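Local coordinates for protein geranyltranstransferase (Agrobacterium tumefaciens, PDB 2H8O) that probably catalyses the condensation of geranyl diphosphate with isopentenyl diphosphate to farnesyl diphosphate, as a member of the polyprenyl synthetase family, at residues F39-R42 and L43-A47; E51-L54 and G55-L58. All coordinates share one frame; numbering follows the deposited sequence.

Contact 1 (F39-R42 and L43-A47)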
loop_
_atom_site.group_PDB
_atom_site.type_symbol
_atom_site.label_atom_id
_atom_site.label_comp_id
_atom_site.label_asym_id
_atom_site.label_seq_id
_atom_site.Cartn_x
_atom_site.Cartn_y
_atom_site.Cartn_z
ATOM N N PHE A 39 -30.313 -3.363 -11.542
ATOM C CA PHE A 39 -29.038 -2.839 -11.069
ATOM C C PHE A 39 -29.066 -2.501 -9.577
ATOM O O PHE A 39 -28.167 -2.908 -8.853
ATOM C CB PHE A 39 -28.598 -1.601 -11.860
ATOM C CG PHE A 39 -27.473 -0.863 -11.209
ATOM C CD1 PHE A 39 -26.170 -1.295 -11.356
ATOM C CD2 PHE A 39 -27.721 0.222 -10.399
ATOM C CE1 PHE A 39 -25.132 -0.633 -10.747
ATOM C CE2 PHE A 39 -26.681 0.883 -9.770
ATOM C CZ PHE A 39 -25.390 0.459 -9.941
ATOM N N GLU A 40 -30.079 -1.754 -9.134
ATOM C CA GLU A 40 -30.108 -1.253 -7.749
ATOM C C GLU A 40 -30.106 -2.417 -6.778
ATOM O O GLU A 40 -29.434 -2.380 -5.744
ATOM C CB GLU A 40 -31.350 -0.400 -7.497
ATOM C CG GLU A 40 -31.474 0.839 -8.395
ATOM C CD GLU A 40 -31.213 2.138 -7.660
ATOM O OE1 GLU A 40 -30.022 2.483 -7.492
ATOM O OE2 GLU A 40 -32.194 2.819 -7.270
ATOM N N THR A 41 -30.875 -3.444 -7.118
ATOM C CA THR A 41 -30.987 -4.644 -6.304
ATOM C C THR A 41 -29.660 -5.400 -6.257
ATOM O O THR A 41 -29.209 -5.801 -5.174
ATOM C CB THR A 41 -32.132 -5.558 -6.830
ATOM O OG1 THR A 41 -33.386 -4.877 -6.688
ATOM C CG2 THR A 41 -32.225 -6.866 -6.052
ATOM N N ARG A 42 -29.022 -5.589 -7.405
ATOM C CA ARG A 42 -27.725 -6.255 -7.428
ATOM C C ARG A 42 -26.660 -5.423 -6.722
ATOM O O ARG A 42 -25.777 -5.978 -6.081
ATOM C CB ARG A 42 -27.293 -6.594 -8.853
ATOM C CG ARG A 42 -25.965 -7.355 -8.930
ATOM C CD ARG A 42 -25.973 -8.675 -8.178
ATOM N NE ARG A 42 -27.035 -9.511 -8.713
ATOM C CZ ARG A 42 -26.945 -10.222 -9.833
ATOM N NH1 ARG A 42 -25.828 -10.258 -10.534
ATOM N NH2 ARG A 42 -27.987 -10.924 -10.244
ATOM N N LEU A 43 -26.726 -4.097 -6.857
ATOM C CA LEU A 43 -25.780 -3.212 -6.139
ATOM C C LEU A 43 -25.871 -3.460 -4.629
ATOM O O LEU A 43 -24.854 -3.598 -3.946
ATOM C CB LEU A 43 -26.049 -1.732 -6.455
ATOM C CG LEU A 43 -25.062 -0.743 -5.804
ATOM C CD1 LEU A 43 -23.625 -0.943 -6.302
ATOM C CD2 LEU A 43 -25.520 0.682 -6.046
ATOM N N ARG A 44 -27.094 -3.495 -4.122
ATOM C CA ARG A 44 -27.332 -3.762 -2.691
ATOM C C ARG A 44 -26.891 -5.164 -2.285
ATOM O O ARG A 44 -26.320 -5.341 -1.200
ATOM C CB ARG A 44 -28.791 -3.529 -2.309
ATOM C CG ARG A 44 -29.248 -2.074 -2.363
ATOM C CD ARG A 44 -30.629 -1.853 -1.755
ATOM N NE ARG A 44 -31.612 -2.880 -2.119
ATOM C CZ ARG A 44 -32.510 -2.790 -3.103
ATOM N NH1 ARG A 44 -32.603 -1.721 -3.893
ATOM N NH2 ARG A 44 -33.324 -3.812 -3.305
ATOM N N GLU A 45 -27.149 -6.156 -3.136
ATOM C CA GLU A 45 -26.735 -7.545 -2.877
ATOM C C GLU A 45 -25.233 -7.670 -2.807
ATOM O O GLU A 45 -24.687 -8.301 -1.888
ATOM C CB GLU A 45 -27.227 -8.504 -3.972
ATOM C CG GLU A 45 -28.670 -8.786 -3.965
ATOM C CD GLU A 45 -29.192 -9.428 -5.277
ATOM O OE1 GLU A 45 -28.403 -9.897 -6.126
ATOM O OE2 GLU A 45 -30.416 -9.458 -5.440
ATOM N N ASN A 46 -24.563 -7.103 -3.803
ATOM C CA ASN A 46 -23.118 -7.163 -3.848
ATOM C C ASN A 46 -22.520 -6.348 -2.722
ATOM O O ASN A 46 -21.476 -6.701 -2.206
ATOM C CB ASN A 46 -22.567 -6.753 -5.237
ATOM C CG ASN A 46 -22.839 -7.819 -6.281
ATOM O OD1 ASN A 46 -23.188 -8.967 -5.941
ATOM N ND2 ASN A 46 -22.694 -7.456 -7.565
ATOM N N ALA A 47 -23.171 -5.237 -2.368
ATOM C CA ALA A 47 -22.692 -4.412 -1.248
ATOM C C ALA A 47 -22.718 -5.239 0.026
ATOM O O ALA A 47 -21.739 -5.288 0.782
ATOM C CB ALA A 47 -23.532 -3.156 -1.104
#
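Arg-42 and Glu-45, one helical turn apart, form the charged part of this contact: NE of Arg-42 gives a hydrogen bond within a salt bridge to OE1 of Glu-45 at 3.0 Å. The bond is bent (134° at the hydrogen) and reaches the syn side of the carboxylate oxygen from 32° out of its plane. CG of the arginine stands anti to the backbone N (chi1 -177°), and bends at chi2 and chi3 then bring NE round to the glutamate. NH1 of Arg-42 has a second acidic partner, Glu-95 OE2 on helix 88-99, and ND2 of Asn-46 hydrogen-bonds to that same oxygen. Two groups from helix 34-57 thus grip one carboxylate oxygen, while the aliphatic part of the arginine lies against the amide, CG 3.5 Å from ND2 of Asn-46.

Among the apolar groups, Phe-39 and Leu-43 run side by side in the same direction. CD2 of Leu-43 is 3.9 Å from CZ of Phe-39, and CB of Leu-43 sits over one face of the ring, toward its rim. The ring of Phe-39 also meets Phe-91 edge-to-face and the ring of Phe-329.

On the more exposed side, the guanidinium of Arg-44 folds back over the backbone, one face above CA of Thr-41; the hydroxyl of Thr-41 hydrogen-bonds to Thr-37 O.

Four i to i+4 backbone bonds run beneath, from Leu-43 N to Phe-39 O (2.7 Å) through to Asn-46 N to Arg-42 O (2.8 Å). This is a regular amphipathic alpha-helix of the all-helical prenyl synthase fold, packed on helices 88-99 and 321-331 by a side that mixes Phe-39 and Leu-43 with the polar pair Arg-42 and Asn-46.

Contact 2 (E51-L54 and G55-L58)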
loop_
_atom_site.group_PDB
_atom_site.type_symbol
_atom_site.label_atom_id
_atom_site.label_comp_id
_atom_site.label_asym_id
_atom_site.label_seq_id
_atom_site.Cartn_x
_atom_site.Cartn_y
_atom_site.Cartn_z
ATOM N N GLU A 51 -19.524 -6.312 2.163
ATOM C CA GLU A 51 -19.481 -5.922 3.568
ATOM C C GLU A 51 -19.300 -7.098 4.526
ATOM O O GLU A 51 -18.607 -6.972 5.539
ATOM C CB GLU A 51 -20.693 -5.065 3.914
ATOM C CG GLU A 51 -20.623 -3.698 3.279
ATOM C CD GLU A 51 -21.966 -2.972 3.169
ATOM O OE1 GLU A 51 -23.008 -3.481 3.692
ATOM O OE2 GLU A 51 -21.973 -1.887 2.536
ATOM N N ALA A 52 -19.960 -8.226 4.269
ATOM C CA ALA A 52 -19.806 -9.396 5.118
ATOM C C ALA A 52 -18.347 -9.887 5.108
ATOM O O ALA A 52 -17.743 -10.111 6.171
ATOM C CB ALA A 52 -20.776 -10.511 4.690
ATOM N N LEU A 53 -17.752 -9.957 3.915
ATOM C CA LEU A 53 -16.347 -10.385 3.834
ATOM C C LEU A 53 -15.436 -9.349 4.502
ATOM O O LEU A 53 -14.536 -9.701 5.267
ATOM C CB LEU A 53 -15.939 -10.640 2.395
ATOM C CG LEU A 53 -14.482 -11.070 2.207
ATOM C CD1 LEU A 53 -14.141 -12.373 2.930
ATOM C CD2 LEU A 53 -14.189 -11.239 0.730
ATOM N N LEU A 54 -15.677 -8.068 4.234
ATOM C CA LEU A 54 -14.917 -6.995 4.911
ATOM C C LEU A 54 -14.962 -7.113 6.443
ATOM O O LEU A 54 -13.947 -6.965 7.117
ATOM C CB LEU A 54 -15.425 -5.635 4.458
ATOM C CG LEU A 54 -14.986 -5.257 3.044
ATOM C CD1 LEU A 54 -15.843 -4.098 2.527
ATOM C CD2 LEU A 54 -13.481 -4.915 3.003
ATOM N N GLY A 55 -16.132 -7.414 6.995
ATOM C CA GLY A 55 -16.243 -7.554 8.441
ATOM C C GLY A 55 -15.368 -8.680 8.946
ATOM O O GLY A 55 -14.755 -8.592 10.017
ATOM N N HIS A 56 -15.349 -9.759 8.179
ATOM C CA HIS A 56 -14.519 -10.905 8.470
ATOM C C HIS A 56 -13.031 -10.532 8.378
ATOM O O HIS A 56 -12.254 -10.819 9.290
ATOM C CB HIS A 56 -14.868 -12.031 7.503
ATOM C CG HIS A 56 -14.052 -13.259 7.693
ATOM N ND1 HIS A 56 -14.170 -14.054 8.811
ATOM C CD2 HIS A 56 -13.111 -13.837 6.911
ATOM C CE1 HIS A 56 -13.332 -15.071 8.714
ATOM N NE2 HIS A 56 -12.685 -14.969 7.568
ATOM N N LEU A 57 -12.657 -9.838 7.306
ATOM C CA LEU A 57 -11.248 -9.458 7.097
ATOM C C LEU A 57 -10.747 -8.431 8.116
ATOM O O LEU A 57 -9.530 -8.302 8.315
ATOM C CB LEU A 57 -11.049 -8.928 5.676
ATOM C CG LEU A 57 -11.263 -9.919 4.533
ATOM C CD1 LEU A 57 -11.382 -9.215 3.190
ATOM C CD2 LEU A 57 -10.110 -10.913 4.494
ATOM N N LEU A 58 -11.681 -7.698 8.733
ATOM C CA LEU A 58 -11.359 -6.694 9.761
ATOM C C LEU A 58 -11.640 -7.216 11.178
ATOM O O LEU A 58 -11.691 -6.449 12.127
ATOM C CB LEU A 58 -12.102 -5.379 9.477
ATOM C CG LEU A 58 -11.686 -4.693 8.166
ATOM C CD1 LEU A 58 -12.624 -3.521 7.860
ATOM C CD2 LEU A 58 -10.234 -4.209 8.258
#
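Leu-53 and Leu-57 meet one turn apart, CG of Leu-53 lying 3.7 Å from CD1 of Leu-57. The two side chains come together at a slant, the isobutyl group of Leu-57 reaching back along the helix. The first torsion of Leu-57 (chi1 -65°) sets its CG beside its own backbone N, and from there CG also rests 3.4 Å from the carbonyl oxygen of Leu-53. Leu-58 repeats this one residue on: its CB and CG are each 3.4 Å from O of Leu-54. His-56 touches Leu-53 O through CB, at 3.2 Å.

Beneath the side chains, a ladder of i to i+4 bonds holds the turn. Gly-55 N bonds to Glu-51 O and His-56 N to Ala-52 O; Leu-57 N then reaches Leu-53 O at 2.8 Å, with an angle of 160° at the hydrogen. The last step, Leu-58 N to Leu-54 O at 2.9 Å, is more bent, at 135°, where the chain turns off: Leu-58 is the first residue to leave helical phi/psi. This is the carboxyl end of helix 34-57, part of the all-alpha prenyl synthase fold.

Arginines gather round the carbonyl groups there: Arg-63 NH1 hydrogen-bonds to His-56 O, which also hydrogen-bonds to Ser-59 OG, while Arg-69 NH1 and Arg-78 NH1 hydrogen-bond to the oxygens of Leu-57 and Leu-58; their positive charge would suit the negative end of the helix dipole. On the apolar side, Leu-54 packs on Ala-112 and Cys-116 of helix 104-125 and shares Val-81 of helix 71-82 with Leu-58. Leu-57 and Leu-58 in turn touch Ile-165 and Leu-161 of helix 148-167, and farther back Glu-51 OE2 forms a salt bridge with Arg-87 NE.

Overall arrangement
Both contacts lie on helix 34-57, near the start of the modelled chain: contact 1 comes first, from the early turns to the middle of the helix, and contact 2 closes the helix at its carboxyl end. Their centres are about 17 Å apart, and neither touches the other. Each joins the helix to different neighbours. Residues 39-47 meet helix 88-99 and the C-terminal helix 321-331, so the first and last helices of the modelled chain come together there; residues 51-58 meet helices 71-82, 104-125 and 148-167. One helix therefore spans several others of the bundle, and no second protein chain touches either contact.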